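Local coordinates for cyclic AMP receptor protein (Thermus thermophilus, PDB 4EV0), which activates transcription from six promoters in a cAMP-dependent manner, working as a homodimer that binds specific DNA sequences, at residues Pro5-Leu10 and Ser20-Arg25; Gly75-Leu80 and Glu84-Ala89; Ala107-Arg110 and Leu114-His117; Lys152-Gly157 and Val200-Ala205; Glu190-Leu195 and Glu209-Gly214. All blocks are in the same frame, centred on the assembly; numbering follows the deposited sequence.

Interaction 1: Pro5-Leu10 and Ser20-Arg25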
# COMPACT_ATOMS: atom_id res chain seq x y z
N PRO B 5 9.94 -17.32 9.54
CA PRO B 5 9.58 -16.20 10.43
C PRO B 5 8.38 -16.56 11.32
O PRO B 5 8.24 -16.02 12.42
CB PRO B 5 9.23 -15.06 9.46
CG PRO B 5 8.96 -15.73 8.15
CD PRO B 5 9.80 -16.97 8.12
N LEU B 6 7.55 -17.49 10.85
CA LEU B 6 6.42 -18.02 11.61
C LEU B 6 6.86 -18.60 12.94
O LEU B 6 6.08 -18.68 13.89
CB LEU B 6 5.73 -19.12 10.81
CG LEU B 6 4.49 -19.73 11.47
CD1 LEU B 6 3.42 -18.67 11.69
CD2 LEU B 6 3.95 -20.95 10.68
N PHE B 7 8.13 -18.98 13.01
CA PHE B 7 8.71 -19.67 14.15
C PHE B 7 9.72 -18.83 14.93
O PHE B 7 10.42 -19.34 15.81
CB PHE B 7 9.40 -20.95 13.67
CG PHE B 7 8.45 -21.94 13.06
CD1 PHE B 7 7.19 -22.12 13.58
CD2 PHE B 7 8.83 -22.69 11.94
CE1 PHE B 7 6.31 -23.04 13.02
CE2 PHE B 7 7.97 -23.61 11.37
CZ PHE B 7 6.71 -23.80 11.90
N HIS B 8 9.79 -17.55 14.60
CA HIS B 8 10.68 -16.62 15.29
C HIS B 8 10.39 -16.56 16.80
O HIS B 8 9.25 -16.42 17.22
CB HIS B 8 10.59 -15.23 14.66
CG HIS B 8 11.63 -14.27 15.14
ND1 HIS B 8 11.51 -13.57 16.32
CD2 HIS B 8 12.82 -13.91 14.61
CE1 HIS B 8 12.58 -12.82 16.50
NE2 HIS B 8 13.40 -13.01 15.47
N GLY B 9 11.43 -16.70 17.61
CA GLY B 9 11.29 -16.62 19.06
C GLY B 9 11.16 -17.96 19.77
O GLY B 9 11.31 -18.03 21.00
N LEU B 10 10.87 -19.01 19.01
CA LEU B 10 10.65 -20.32 19.61
C LEU B 10 11.95 -21.11 19.79
O LEU B 10 12.81 -21.13 18.91
CB LEU B 10 9.69 -21.14 18.76
CG LEU B 10 8.30 -20.61 18.40
CD1 LEU B 10 7.67 -21.62 17.42
CD2 LEU B 10 7.44 -20.39 19.64
N SER B 20 4.51 -30.35 14.13
CA SER B 20 3.79 -31.62 14.25
C SER B 20 2.29 -31.47 13.97
O SER B 20 1.59 -32.47 13.80
CB SER B 20 4.01 -32.26 15.63
OG SER B 20 3.31 -31.58 16.67
N TYR B 21 1.82 -30.22 13.91
CA TYR B 21 0.42 -29.94 13.59
C TYR B 21 0.17 -29.87 12.06
O TYR B 21 -0.98 -29.82 11.60
CB TYR B 21 -0.01 -28.64 14.27
CG TYR B 21 -0.17 -28.74 15.78
CD1 TYR B 21 0.94 -28.73 16.62
CD2 TYR B 21 -1.43 -28.79 16.36
CE1 TYR B 21 0.80 -28.80 18.00
CE2 TYR B 21 -1.58 -28.86 17.74
CZ TYR B 21 -0.47 -28.87 18.55
OH TYR B 21 -0.62 -28.94 19.92
N PHE B 22 1.25 -29.88 11.29
CA PHE B 22 1.18 -29.68 9.84
C PHE B 22 0.93 -30.99 9.07
O PHE B 22 1.16 -32.09 9.57
CB PHE B 22 2.47 -29.04 9.34
CG PHE B 22 2.56 -27.58 9.64
CD1 PHE B 22 2.76 -27.13 10.94
CD2 PHE B 22 2.47 -26.64 8.62
CE1 PHE B 22 2.85 -25.76 11.21
CE2 PHE B 22 2.56 -25.29 8.89
CZ PHE B 22 2.75 -24.86 10.19
N GLN B 23 0.43 -30.85 7.84
CA GLN B 23 0.18 -31.98 6.96
C GLN B 23 0.91 -31.72 5.66
O GLN B 23 0.98 -30.58 5.18
CB GLN B 23 -1.33 -32.13 6.73
CG GLN B 23 -2.11 -32.21 8.04
CD GLN B 23 -3.57 -32.57 7.87
OE1 GLN B 23 -4.01 -33.04 6.81
NE2 GLN B 23 -4.35 -32.36 8.94
N ARG B 24 1.48 -32.78 5.10
CA ARG B 24 2.24 -32.67 3.86
C ARG B 24 1.30 -32.65 2.65
O ARG B 24 0.39 -33.46 2.56
CB ARG B 24 3.23 -33.83 3.77
CG ARG B 24 4.17 -33.94 4.97
CD ARG B 24 5.08 -35.18 4.87
NE ARG B 24 6.35 -34.99 5.57
CZ ARG B 24 6.72 -35.67 6.66
NH1 ARG B 24 5.92 -36.58 7.18
NH2 ARG B 24 7.90 -35.44 7.22
N ARG B 25 1.51 -31.69 1.75
CA ARG B 25 0.77 -31.62 0.49
C ARG B 25 1.76 -31.34 -0.65
O ARG B 25 2.68 -30.53 -0.50
CB ARG B 25 -0.30 -30.52 0.53
CG ARG B 25 -1.41 -30.71 1.60
CD ARG B 25 -2.45 -31.73 1.14
NE ARG B 25 -3.68 -31.71 1.93
CZ ARG B 25 -3.89 -32.43 3.04
NH1 ARG B 25 -2.91 -33.20 3.52
NH2 ARG B 25 -5.05 -32.37 3.67
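Phe22 reaches across to Leu6 and Phe7, and these three apolar side chains make the whole contact. The backbones stay well apart, with the CA atoms of Leu6 and Phe22 separated by 12.9 Å, and these two side chains reach into the gap from either end. With CG of Leu6 anti to its N (chi1 -178°), the leucine extends from the short 3-10 turn and brings methyl CD2 to CZ of Phe22, 4.1 Å away; the methyl comes at the far edge of the ring, close to its plane. Phe7 adds a looser touch, its CZ lying 4.4 Å from CE1 of Phe22. Seen from the Phe7 ring this neighbour is at the edge, whereas Phe7 CZ meets the Phe22 ring obliquely, so the two aromatics do not stack. All three side chains also rest on Leu45 of strand 42-46. Phe7 leans against helix 12-19 through Val15, Ala18 and Leu19, Phe22 against Leu98 and Leu100 of strand 95-101, and Leu6 against Val115 and Leu119 of helix 114-135. The contact thus joins the N-terminal 3-10 turn to the residue leading into strand 23-27, an outer strand of its sheet within the chain. No hydrogen bond or charge pair links the two segments, and only 78 Å² is buried: the attraction is dispersion and exclusion of water, with no directional bond between them.

Interaction 2: Gly75-Leu80 and Glu84-Ala89. With CMP (adenosine-3',5'-cyclic-monophosphate), chain G.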
# COMPACT_ATOMS: atom_id res chain seq x y z
N GLY B 75 -1.43 -17.95 2.47
CA GLY B 75 -2.77 -18.46 2.68
C GLY B 75 -3.28 -18.29 4.11
O GLY B 75 -4.21 -18.99 4.54
N GLU B 76 -2.69 -17.36 4.83
CA GLU B 76 -3.02 -17.17 6.24
C GLU B 76 -4.30 -16.35 6.45
O GLU B 76 -4.91 -16.39 7.51
CB GLU B 76 -1.84 -16.56 7.01
CG GLU B 76 -1.58 -15.07 6.72
CD GLU B 76 -1.06 -14.78 5.30
OE1 GLU B 76 -0.46 -15.66 4.65
OE2 GLU B 76 -1.26 -13.63 4.84
N MET B 77 -4.73 -15.62 5.43
CA MET B 77 -5.89 -14.74 5.58
C MET B 77 -7.21 -15.53 5.66
O MET B 77 -8.00 -15.31 6.57
CB MET B 77 -5.90 -13.66 4.50
CG MET B 77 -4.70 -12.70 4.63
SD MET B 77 -4.20 -11.75 3.14
CE MET B 77 -5.69 -10.87 2.72
N SER B 78 -7.42 -16.45 4.73
CA SER B 78 -8.62 -17.29 4.76
C SER B 78 -8.61 -18.16 6.01
O SER B 78 -9.65 -18.42 6.61
CB SER B 78 -8.73 -18.14 3.50
OG SER B 78 -8.86 -17.31 2.35
N LEU B 79 -7.41 -18.59 6.41
CA LEU B 79 -7.25 -19.31 7.66
C LEU B 79 -7.76 -18.52 8.87
O LEU B 79 -8.41 -19.06 9.77
CB LEU B 79 -5.78 -19.70 7.89
CG LEU B 79 -5.62 -20.41 9.24
CD1 LEU B 79 -5.22 -21.87 9.06
CD2 LEU B 79 -4.66 -19.67 10.17
N LEU B 80 -7.48 -17.22 8.86
CA LEU B 80 -7.78 -16.36 9.99
C LEU B 80 -9.23 -15.88 10.01
O LEU B 80 -9.88 -15.97 11.05
CB LEU B 80 -6.82 -15.18 10.01
CG LEU B 80 -5.40 -15.51 10.44
CD1 LEU B 80 -4.45 -14.39 10.04
CD2 LEU B 80 -5.35 -15.77 11.97
N GLU B 84 -12.86 -15.54 1.49
CA GLU B 84 -12.29 -16.18 0.31
C GLU B 84 -10.81 -15.85 0.19
O GLU B 84 -10.32 -14.89 0.81
CB GLU B 84 -13.04 -15.75 -0.95
CG GLU B 84 -14.50 -16.13 -0.94
CD GLU B 84 -15.24 -15.55 -2.12
OE1 GLU B 84 -14.80 -14.51 -2.65
OE2 GLU B 84 -16.27 -16.15 -2.51
N ARG B 85 -10.10 -16.67 -0.58
CA ARG B 85 -8.70 -16.41 -0.87
C ARG B 85 -8.59 -15.04 -1.53
O ARG B 85 -9.32 -14.74 -2.48
CB ARG B 85 -8.16 -17.47 -1.82
CG ARG B 85 -8.17 -18.86 -1.25
CD ARG B 85 -7.26 -18.94 -0.05
NE ARG B 85 -7.06 -20.32 0.36
CZ ARG B 85 -6.41 -20.67 1.47
NH1 ARG B 85 -5.90 -19.72 2.26
NH2 ARG B 85 -6.27 -21.96 1.78
N SER B 86 -7.70 -14.21 -1.01
CA SER B 86 -7.50 -12.89 -1.59
C SER B 86 -6.59 -12.92 -2.83
O SER B 86 -6.44 -11.91 -3.51
CB SER B 86 -6.93 -11.94 -0.54
OG SER B 86 -5.70 -12.44 -0.04
N ALA B 87 -5.99 -14.08 -3.12
CA ALA B 87 -5.12 -14.23 -4.28
C ALA B 87 -5.06 -15.69 -4.75
O ALA B 87 -5.39 -16.61 -3.98
CB ALA B 87 -3.73 -13.72 -3.96
N SER B 88 -4.66 -15.89 -6.00
CA SER B 88 -4.40 -17.23 -6.53
C SER B 88 -2.96 -17.63 -6.19
O SER B 88 -2.07 -16.76 -6.09
CB SER B 88 -4.61 -17.28 -8.05
OG SER B 88 -5.90 -16.84 -8.44
N ALA B 89 -2.74 -18.94 -6.01
CA ALA B 89 -1.40 -19.47 -5.75
C ALA B 89 -1.10 -20.66 -6.66
O ALA B 89 -1.84 -21.65 -6.68
CB ALA B 89 -1.28 -19.88 -4.31
P CMP G . -5.16 -15.98 1.54
O1P CMP G . -5.66 -17.13 2.38
O2P CMP G . -5.99 -14.72 1.46
O5' CMP G . -4.81 -16.50 0.05
C5' CMP G . -3.88 -15.80 -0.77
C4' CMP G . -2.71 -15.41 0.06
O4' CMP G . -1.84 -14.48 -0.62
C3' CMP G . -3.06 -14.66 1.30
O3' CMP G . -3.76 -15.47 2.23
C2' CMP G . -1.69 -14.17 1.74
O2' CMP G . -0.92 -15.23 2.27
C1' CMP G . -1.10 -13.78 0.38
N9 CMP G . -1.22 -12.34 0.13
C8 CMP G . -2.36 -11.62 0.03
N7 CMP G . -2.05 -10.31 -0.17
C5 CMP G . -0.70 -10.19 -0.19
C6 CMP G . 0.28 -9.10 -0.38
N6 CMP G . -0.14 -7.82 -0.58
N1 CMP G . 1.60 -9.42 -0.34
C2 CMP G . 2.02 -10.68 -0.14
N3 CMP G . 1.18 -11.73 0.03
C4 CMP G . -0.16 -11.54 0.01
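Arg85 lays its side chain alongside Ser78, with CD 3.3 Å from Ser78 OG, and ends between a backbone carbonyl and the phosphate of cyclic AMP. Its CB starts out away from residues 75-80, but the bend at chi2 (-63°) returns the guanidinium to them. NH1 then serves two acceptors at the edge of the group: Gly75 O at 2.9 Å, 5° out of the guanidinium plane, and phosphate O1P at 2.6 Å. The other amino group, NH2, is hydrogen-bonded to Ala42 O, and Phe34 makes a cation-pi contact, so the guanidinium is fixed from several directions. Ser78 N, in the first turn of helix 76-81, gives O1P a second bond of 3.0 Å, and the helix start probably adds to the pull on the anion; Ser78 OG itself is bonded to Gly83 O. The second phosphate oxygen, O2P, takes two hydrogen bonds from Ser86, through N at 3.0 Å and OG at 2.7 Å. The methyl end of Met77 lies against this serine, its CE 3.2 Å from Ser86 OG. On the ribose, Gly75 N donates to O2' over 2.8 Å, while O2' donates to Glu76 OE1, whose partner oxygen OE2 forms a salt bridge with Arg126. A leucine in place of Arg85 would probably leave O1P without its charged mate and Gly75 O without this donor. Short helix, loop and arginine together form the phosphate-binding cassette of cyclic nucleotide-binding domains.

Interaction 3: Ala107-Arg110 and Leu114-His117. With SO4 (sulfate ion), chain H.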
# COMPACT_ATOMS: atom_id res chain seq x y z
N ALA B 107 -5.64 -25.19 17.99
CA ALA B 107 -5.10 -25.95 19.11
C ALA B 107 -3.61 -25.61 19.30
O ALA B 107 -3.11 -25.64 20.43
CB ALA B 107 -5.31 -27.46 18.91
N LEU B 108 -2.92 -25.29 18.21
CA LEU B 108 -1.49 -24.96 18.30
C LEU B 108 -1.20 -23.65 19.07
O LEU B 108 -0.31 -23.61 19.92
CB LEU B 108 -0.85 -24.90 16.92
CG LEU B 108 0.58 -24.34 16.89
CD1 LEU B 108 1.51 -25.20 17.76
CD2 LEU B 108 1.12 -24.25 15.45
N ILE B 109 -1.93 -22.59 18.75
CA ILE B 109 -1.65 -21.30 19.39
C ILE B 109 -1.97 -21.33 20.88
O ILE B 109 -1.41 -20.56 21.65
CB ILE B 109 -2.37 -20.12 18.70
CG1 ILE B 109 -3.88 -20.23 18.84
CG2 ILE B 109 -1.96 -20.04 17.23
CD1 ILE B 109 -4.60 -18.99 18.40
N ARG B 110 -2.83 -22.27 21.29
CA ARG B 110 -3.14 -22.47 22.71
C ARG B 110 -1.92 -22.98 23.47
O ARG B 110 -1.76 -22.70 24.65
CB ARG B 110 -4.31 -23.43 22.90
CG ARG B 110 -5.67 -22.79 22.72
CD ARG B 110 -6.79 -23.77 23.09
NE ARG B 110 -7.94 -23.05 23.64
CZ ARG B 110 -8.86 -23.58 24.43
NH1 ARG B 110 -8.79 -24.87 24.76
NH2 ARG B 110 -9.87 -22.84 24.88
N LEU B 114 2.90 -17.44 20.55
CA LEU B 114 3.89 -16.72 19.76
C LEU B 114 3.73 -17.00 18.26
O LEU B 114 4.25 -16.24 17.41
CB LEU B 114 5.30 -17.06 20.25
CG LEU B 114 6.39 -16.04 19.91
CD1 LEU B 114 6.05 -14.66 20.50
CD2 LEU B 114 7.76 -16.54 20.39
N VAL B 115 3.02 -18.08 17.92
CA VAL B 115 2.72 -18.39 16.53
C VAL B 115 1.66 -17.43 15.99
O VAL B 115 1.77 -16.95 14.87
CB VAL B 115 2.22 -19.83 16.35
CG1 VAL B 115 1.76 -20.06 14.91
CG2 VAL B 115 3.32 -20.81 16.72
N ALA B 116 0.64 -17.17 16.80
CA ALA B 116 -0.38 -16.22 16.40
C ALA B 116 0.23 -14.83 16.26
O ALA B 116 -0.04 -14.13 15.29
CB ALA B 116 -1.52 -16.20 17.41
N HIS B 117 1.06 -14.45 17.23
CA HIS B 117 1.73 -13.15 17.19
C HIS B 117 2.62 -13.03 15.97
O HIS B 117 2.67 -11.97 15.34
CB HIS B 117 2.58 -12.91 18.43
CG HIS B 117 3.63 -11.86 18.23
ND1 HIS B 117 3.38 -10.51 18.43
CD2 HIS B 117 4.92 -11.95 17.83
CE1 HIS B 117 4.49 -9.83 18.18
NE2 HIS B 117 5.43 -10.68 17.82
S SO4 H . 5.41 -19.19 23.47
O1 SO4 H . 4.99 -20.15 24.48
O2 SO4 H . 5.39 -17.85 24.06
O3 SO4 H . 6.77 -19.49 23.01
O4 SO4 H . 4.48 -19.24 22.35
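Ile109 pushes its CG2 methyl into a shallow hollow on the first turn of helix 114-135, at the corner where helix 102-111 of the cyclic nucleotide-binding domain hands over to this long helix. In the CRP family the long helix forms the dimer interface. The floor of the hollow is Ala116, whose CB and N each lie 3.9 Å from Ile109 CG2; its wall is Val115, with CB 4.3 Å from the same methyl. Because CG1 of Ile109 takes the crowded position between N and the carbonyl carbon (chi1 66°), CG2 is the branch beside the backbone N and supplies the bump. The small alanine suits this shape, its lone methyl making room for the isoleucine branch. A second, slacker contact lies alongside: CD2 of Leu108 meets CG2 of Val115 at 4.3 Å. Here the leucine CB does not aim at the partner helix, and the CD2 branch makes the touch. Val115 is therefore touched by both residues, Ile109 at its CB and Leu108 at a methyl. The corner also belongs to the dimer: Ile109 packs on His117 of the second subunit, and Ala116 on its own counterpart there. At the start of the long helix a sulfate ion, probably from the crystallisation liquor, is held also by Arg110 NE of the second subunit. Leu114 N donates to sulfate O4 over 3.0 Å, with an N-H...O angle of 160°.

Interaction 4: Lys152-Gly157 and Val200-Ala205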
# COMPACT_ATOMS: atom_id res chain seq x y z
N LYS B 152 4.97 25.31 -14.64
CA LYS B 152 3.79 26.00 -14.12
C LYS B 152 4.12 27.35 -13.47
O LYS B 152 3.34 28.30 -13.56
CB LYS B 152 3.02 25.09 -13.15
CG LYS B 152 1.82 24.41 -13.80
CD LYS B 152 1.48 23.07 -13.17
CE LYS B 152 0.55 23.26 -11.99
NZ LYS B 152 0.04 21.95 -11.51
N LEU B 153 5.27 27.42 -12.81
CA LEU B 153 5.73 28.67 -12.19
C LEU B 153 6.22 29.64 -13.26
O LEU B 153 5.95 30.82 -13.19
CB LEU B 153 6.86 28.41 -11.19
CG LEU B 153 6.55 27.54 -9.97
CD1 LEU B 153 7.81 27.28 -9.16
CD2 LEU B 153 5.47 28.17 -9.09
N LEU B 154 6.93 29.12 -14.25
CA LEU B 154 7.32 29.93 -15.39
C LEU B 154 6.11 30.57 -16.04
O LEU B 154 6.19 31.69 -16.56
CB LEU B 154 8.07 29.09 -16.43
CG LEU B 154 9.59 29.05 -16.34
CD1 LEU B 154 10.17 28.20 -17.46
CD2 LEU B 154 10.18 30.47 -16.36
N ARG B 155 4.98 29.87 -16.03
CA ARG B 155 3.85 30.38 -16.79
C ARG B 155 3.01 31.44 -16.06
O ARG B 155 2.00 31.92 -16.58
CB ARG B 155 3.01 29.25 -17.42
CG ARG B 155 2.65 28.09 -16.55
CD ARG B 155 1.51 27.24 -17.13
NE ARG B 155 1.89 26.34 -18.21
CZ ARG B 155 1.39 25.11 -18.37
NH1 ARG B 155 0.50 24.63 -17.49
NH2 ARG B 155 1.76 24.34 -19.40
N GLN B 156 3.46 31.87 -14.89
CA GLN B 156 2.75 32.95 -14.20
C GLN B 156 3.24 34.33 -14.64
O GLN B 156 2.68 35.36 -14.24
CB GLN B 156 2.79 32.77 -12.68
CG GLN B 156 4.15 33.04 -12.05
CD GLN B 156 4.32 32.30 -10.73
OE1 GLN B 156 5.26 32.57 -9.97
NE2 GLN B 156 3.43 31.36 -10.46
N GLY B 157 4.28 34.36 -15.47
CA GLY B 157 4.69 35.57 -16.17
C GLY B 157 5.78 36.41 -15.52
O GLY B 157 6.08 37.53 -15.98
N VAL B 200 15.24 28.37 -6.97
CA VAL B 200 15.45 27.61 -8.18
C VAL B 200 15.36 28.57 -9.36
O VAL B 200 14.34 29.24 -9.55
CB VAL B 200 14.41 26.49 -8.34
CG1 VAL B 200 14.73 25.67 -9.60
CG2 VAL B 200 14.39 25.60 -7.11
N GLU B 201 16.42 28.64 -10.15
CA GLU B 201 16.43 29.46 -11.34
C GLU B 201 16.46 28.58 -12.60
O GLU B 201 17.34 27.74 -12.77
CB GLU B 201 17.63 30.41 -11.33
CG GLU B 201 18.01 30.98 -12.70
CD GLU B 201 19.12 32.03 -12.62
OE1 GLU B 201 19.79 32.14 -11.57
OE2 GLU B 201 19.33 32.75 -13.63
N VAL B 202 15.46 28.76 -13.45
CA VAL B 202 15.40 28.08 -14.73
C VAL B 202 16.35 28.77 -15.72
O VAL B 202 16.32 30.00 -15.84
CB VAL B 202 13.96 28.09 -15.27
CG1 VAL B 202 13.86 27.38 -16.64
CG2 VAL B 202 13.02 27.48 -14.23
N ARG B 203 17.19 27.99 -16.39
CA ARG B 203 18.19 28.54 -17.32
C ARG B 203 17.72 28.32 -18.74
O ARG B 203 17.73 29.23 -19.57
CB ARG B 203 19.53 27.82 -17.14
CG ARG B 203 20.00 27.77 -15.71
CD ARG B 203 20.36 29.16 -15.22
NE ARG B 203 21.62 29.63 -15.79
CZ ARG B 203 22.10 30.86 -15.62
NH1 ARG B 203 21.43 31.74 -14.90
NH2 ARG B 203 23.26 31.21 -16.18
N GLU B 204 17.31 27.08 -18.99
CA GLU B 204 16.86 26.61 -20.28
C GLU B 204 15.37 26.29 -20.24
O GLU B 204 15.00 25.14 -20.08
CB GLU B 204 17.61 25.33 -20.62
CG GLU B 204 19.10 25.43 -20.42
CD GLU B 204 19.78 26.28 -21.48
OE1 GLU B 204 19.48 27.50 -21.57
OE2 GLU B 204 20.60 25.72 -22.24
N ALA B 205 14.54 27.31 -20.42
CA ALA B 205 13.09 27.12 -20.36
C ALA B 205 12.55 26.18 -21.43
O ALA B 205 11.66 25.37 -21.16
CB ALA B 205 12.38 28.46 -20.43
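Leu154 carries this contact from the last turn of helix 139-154 toward Val202 and Ala205. Its CB points at the opposing segment without touching it. CG comes to 4.3 Å from Val202 CG2, and of the two methyls beyond it CD1 does the touching. A chi2 of -179° sets CD1 anti to CA, stretching the leucine to its full length. There CD1 lies 3.7 Å from Ala205 CB and 3.9 Å from Val202 CG1, between the end of the strand and the beginning of the next helix. CD2 stays 4.6 Å from Val202 CG2. Leucine and valine meet tip to tip, while the alanine offers just its CB, on the more exposed side. No hydrogen bond crosses the contact. Leu154 also packs on Pro160, Phe162 and Leu208, and Val202 shares all three of these neighbours. The leucine therefore sits in the winged helix domain where helix 139-154, strands 161-163 and 199-202 of the small antiparallel sheet, and the start of helix 205-212 meet.

Interaction 5: Glu190-Leu195 and Glu209-Gly214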
# COMPACT_ATOMS: atom_id res chain seq x y z
N GLU B 190 22.35 18.87 -15.56
CA GLU B 190 22.05 19.02 -16.99
C GLU B 190 22.06 20.48 -17.42
O GLU B 190 21.77 20.79 -18.57
CB GLU B 190 20.69 18.43 -17.31
CG GLU B 190 20.54 16.96 -16.97
CD GLU B 190 19.13 16.47 -17.24
OE1 GLU B 190 18.61 15.69 -16.42
OE2 GLU B 190 18.55 16.86 -18.28
N GLY B 191 22.37 21.38 -16.49
CA GLY B 191 22.37 22.80 -16.76
C GLY B 191 21.01 23.44 -17.05
O GLY B 191 20.95 24.56 -17.56
N VAL B 192 19.93 22.73 -16.71
CA VAL B 192 18.58 23.25 -16.98
C VAL B 192 18.15 24.26 -15.91
O VAL B 192 17.49 25.27 -16.22
CB VAL B 192 17.54 22.10 -17.10
CG1 VAL B 192 16.16 22.64 -17.42
CG2 VAL B 192 17.99 21.12 -18.18
N VAL B 193 18.53 24.01 -14.66
CA VAL B 193 18.20 24.89 -13.56
C VAL B 193 19.45 25.21 -12.74
O VAL B 193 20.44 24.47 -12.78
CB VAL B 193 17.14 24.27 -12.61
CG1 VAL B 193 15.93 23.78 -13.39
CG2 VAL B 193 17.74 23.13 -11.80
N ARG B 194 19.40 26.33 -12.02
CA ARG B 194 20.45 26.67 -11.07
C ARG B 194 19.84 26.79 -9.67
O ARG B 194 18.81 27.44 -9.49
CB ARG B 194 21.15 27.97 -11.47
CG ARG B 194 22.07 28.53 -10.39
CD ARG B 194 22.91 29.67 -10.91
NE ARG B 194 23.80 29.21 -11.97
CZ ARG B 194 24.44 30.02 -12.81
NH1 ARG B 194 24.27 31.33 -12.72
NH2 ARG B 194 25.23 29.51 -13.75
N LEU B 195 20.48 26.16 -8.69
CA LEU B 195 19.95 26.16 -7.33
C LEU B 195 20.72 27.08 -6.41
O LEU B 195 21.92 27.31 -6.57
CB LEU B 195 19.98 24.74 -6.74
CG LEU B 195 19.36 23.64 -7.60
CD1 LEU B 195 19.57 22.28 -6.95
CD2 LEU B 195 17.88 23.92 -7.83
N GLU B 209 10.68 22.65 -20.83
CA GLU B 209 9.37 22.33 -21.39
C GLU B 209 9.46 21.01 -22.15
O GLU B 209 8.55 20.20 -22.12
CB GLU B 209 8.90 23.46 -22.31
CG GLU B 209 7.40 23.43 -22.64
CD GLU B 209 6.90 24.75 -23.24
OE1 GLU B 209 7.68 25.43 -23.94
OE2 GLU B 209 5.71 25.09 -23.00
N GLU B 210 10.59 20.80 -22.81
CA GLU B 210 10.82 19.53 -23.50
C GLU B 210 10.85 18.38 -22.50
O GLU B 210 10.26 17.33 -22.74
CB GLU B 210 12.12 19.56 -24.31
CG GLU B 210 12.09 20.46 -25.54
CD GLU B 210 13.23 20.14 -26.52
OE1 GLU B 210 14.24 19.53 -26.10
OE2 GLU B 210 13.11 20.50 -27.72
N ILE B 211 11.54 18.59 -21.39
CA ILE B 211 11.65 17.56 -20.36
C ILE B 211 10.30 17.27 -19.71
O ILE B 211 9.98 16.11 -19.44
CB ILE B 211 12.72 17.91 -19.29
CG1 ILE B 211 14.12 17.93 -19.93
CG2 ILE B 211 12.71 16.89 -18.15
CD1 ILE B 211 15.20 18.49 -19.03
N ALA B 212 9.49 18.32 -19.48
CA ALA B 212 8.18 18.15 -18.86
C ALA B 212 7.28 17.24 -19.70
O ALA B 212 6.55 16.40 -19.18
CB ALA B 212 7.50 19.49 -18.64
N PHE B 213 7.36 17.40 -21.02
CA PHE B 213 6.51 16.64 -21.91
C PHE B 213 7.19 15.41 -22.46
O PHE B 213 6.70 14.79 -23.39
CB PHE B 213 5.96 17.53 -23.02
CG PHE B 213 5.09 18.61 -22.49
CD1 PHE B 213 3.87 18.29 -21.90
CD2 PHE B 213 5.50 19.93 -22.52
CE1 PHE B 213 3.05 19.28 -21.39
CE2 PHE B 213 4.68 20.93 -22.01
CZ PHE B 213 3.45 20.60 -21.44
N GLY B 214 8.30 15.04 -21.84
CA GLY B 214 8.87 13.71 -22.06
C GLY B 214 9.46 13.47 -23.44
O GLY B 214 9.71 12.32 -23.84
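The carboxylate of Glu190 presents OE2 to the CD1 methyl of Ile211, 3.8 Å away, with the methyl displaced from the carboxylate plane. The other flat group is the Phe213 ring, which has Glu209 CG, from the last turn of helix 205-212, at its edge, in plane, and makes a cation-pi contact with Arg155 of the second subunit. This is the winged helix-turn-helix domain, where the turn leading from helix 177-189 into wing strand 193-196 leans on the C-terminal helix 205-212. Ile211 is the central residue. With CG1 beside the backbone N, chi2 at 170° keeps the longer branch extended, and its terminal methyl makes the contacts. Val192 receives it from a second side, its CG2 3.9 Å from Ile211 CD1; the valine and isoleucine lie side by side, pointing opposite ways, while the glutamate comes in at a slant. Glu190 OE2 has its polar partner outside the two segments, in a salt bridge with Arg143 of helix 139-154, so the methyl lies beside a carboxylate already paired. Ile211 also packs on Arg143, and on Leu187 of helix 177-189. Both helix ends here are Schellman motifs: Gly191, with positive phi, closes helix 177-189, and Gly214 does the same for helix 205-212, where Gly214 N donates to Ile211 O over 3.1 Å.

Interactions 1, 2 and 3 belong to the cyclic nucleotide-binding half, interactions 4 and 5 to the DNA-binding half, with centres of interactions 1 and 4 about 60 Å apart. Interaction 2 is buried and polar, built round the ligand; interaction 3 is also buried, but its side-chain contacts between the segments are apolar, and both touch the second subunit. Interaction 1 is partly buried and meets interaction 3 directly through Leu6 and Val115. Interactions 4 and 5 share helix 205-212 and neighbouring strands of one sheet, where Arg203 N probably bonds to Val192 O. Of these two, interaction 4 is the more exposed and purely aliphatic, while interaction 5 is more buried and includes an acid.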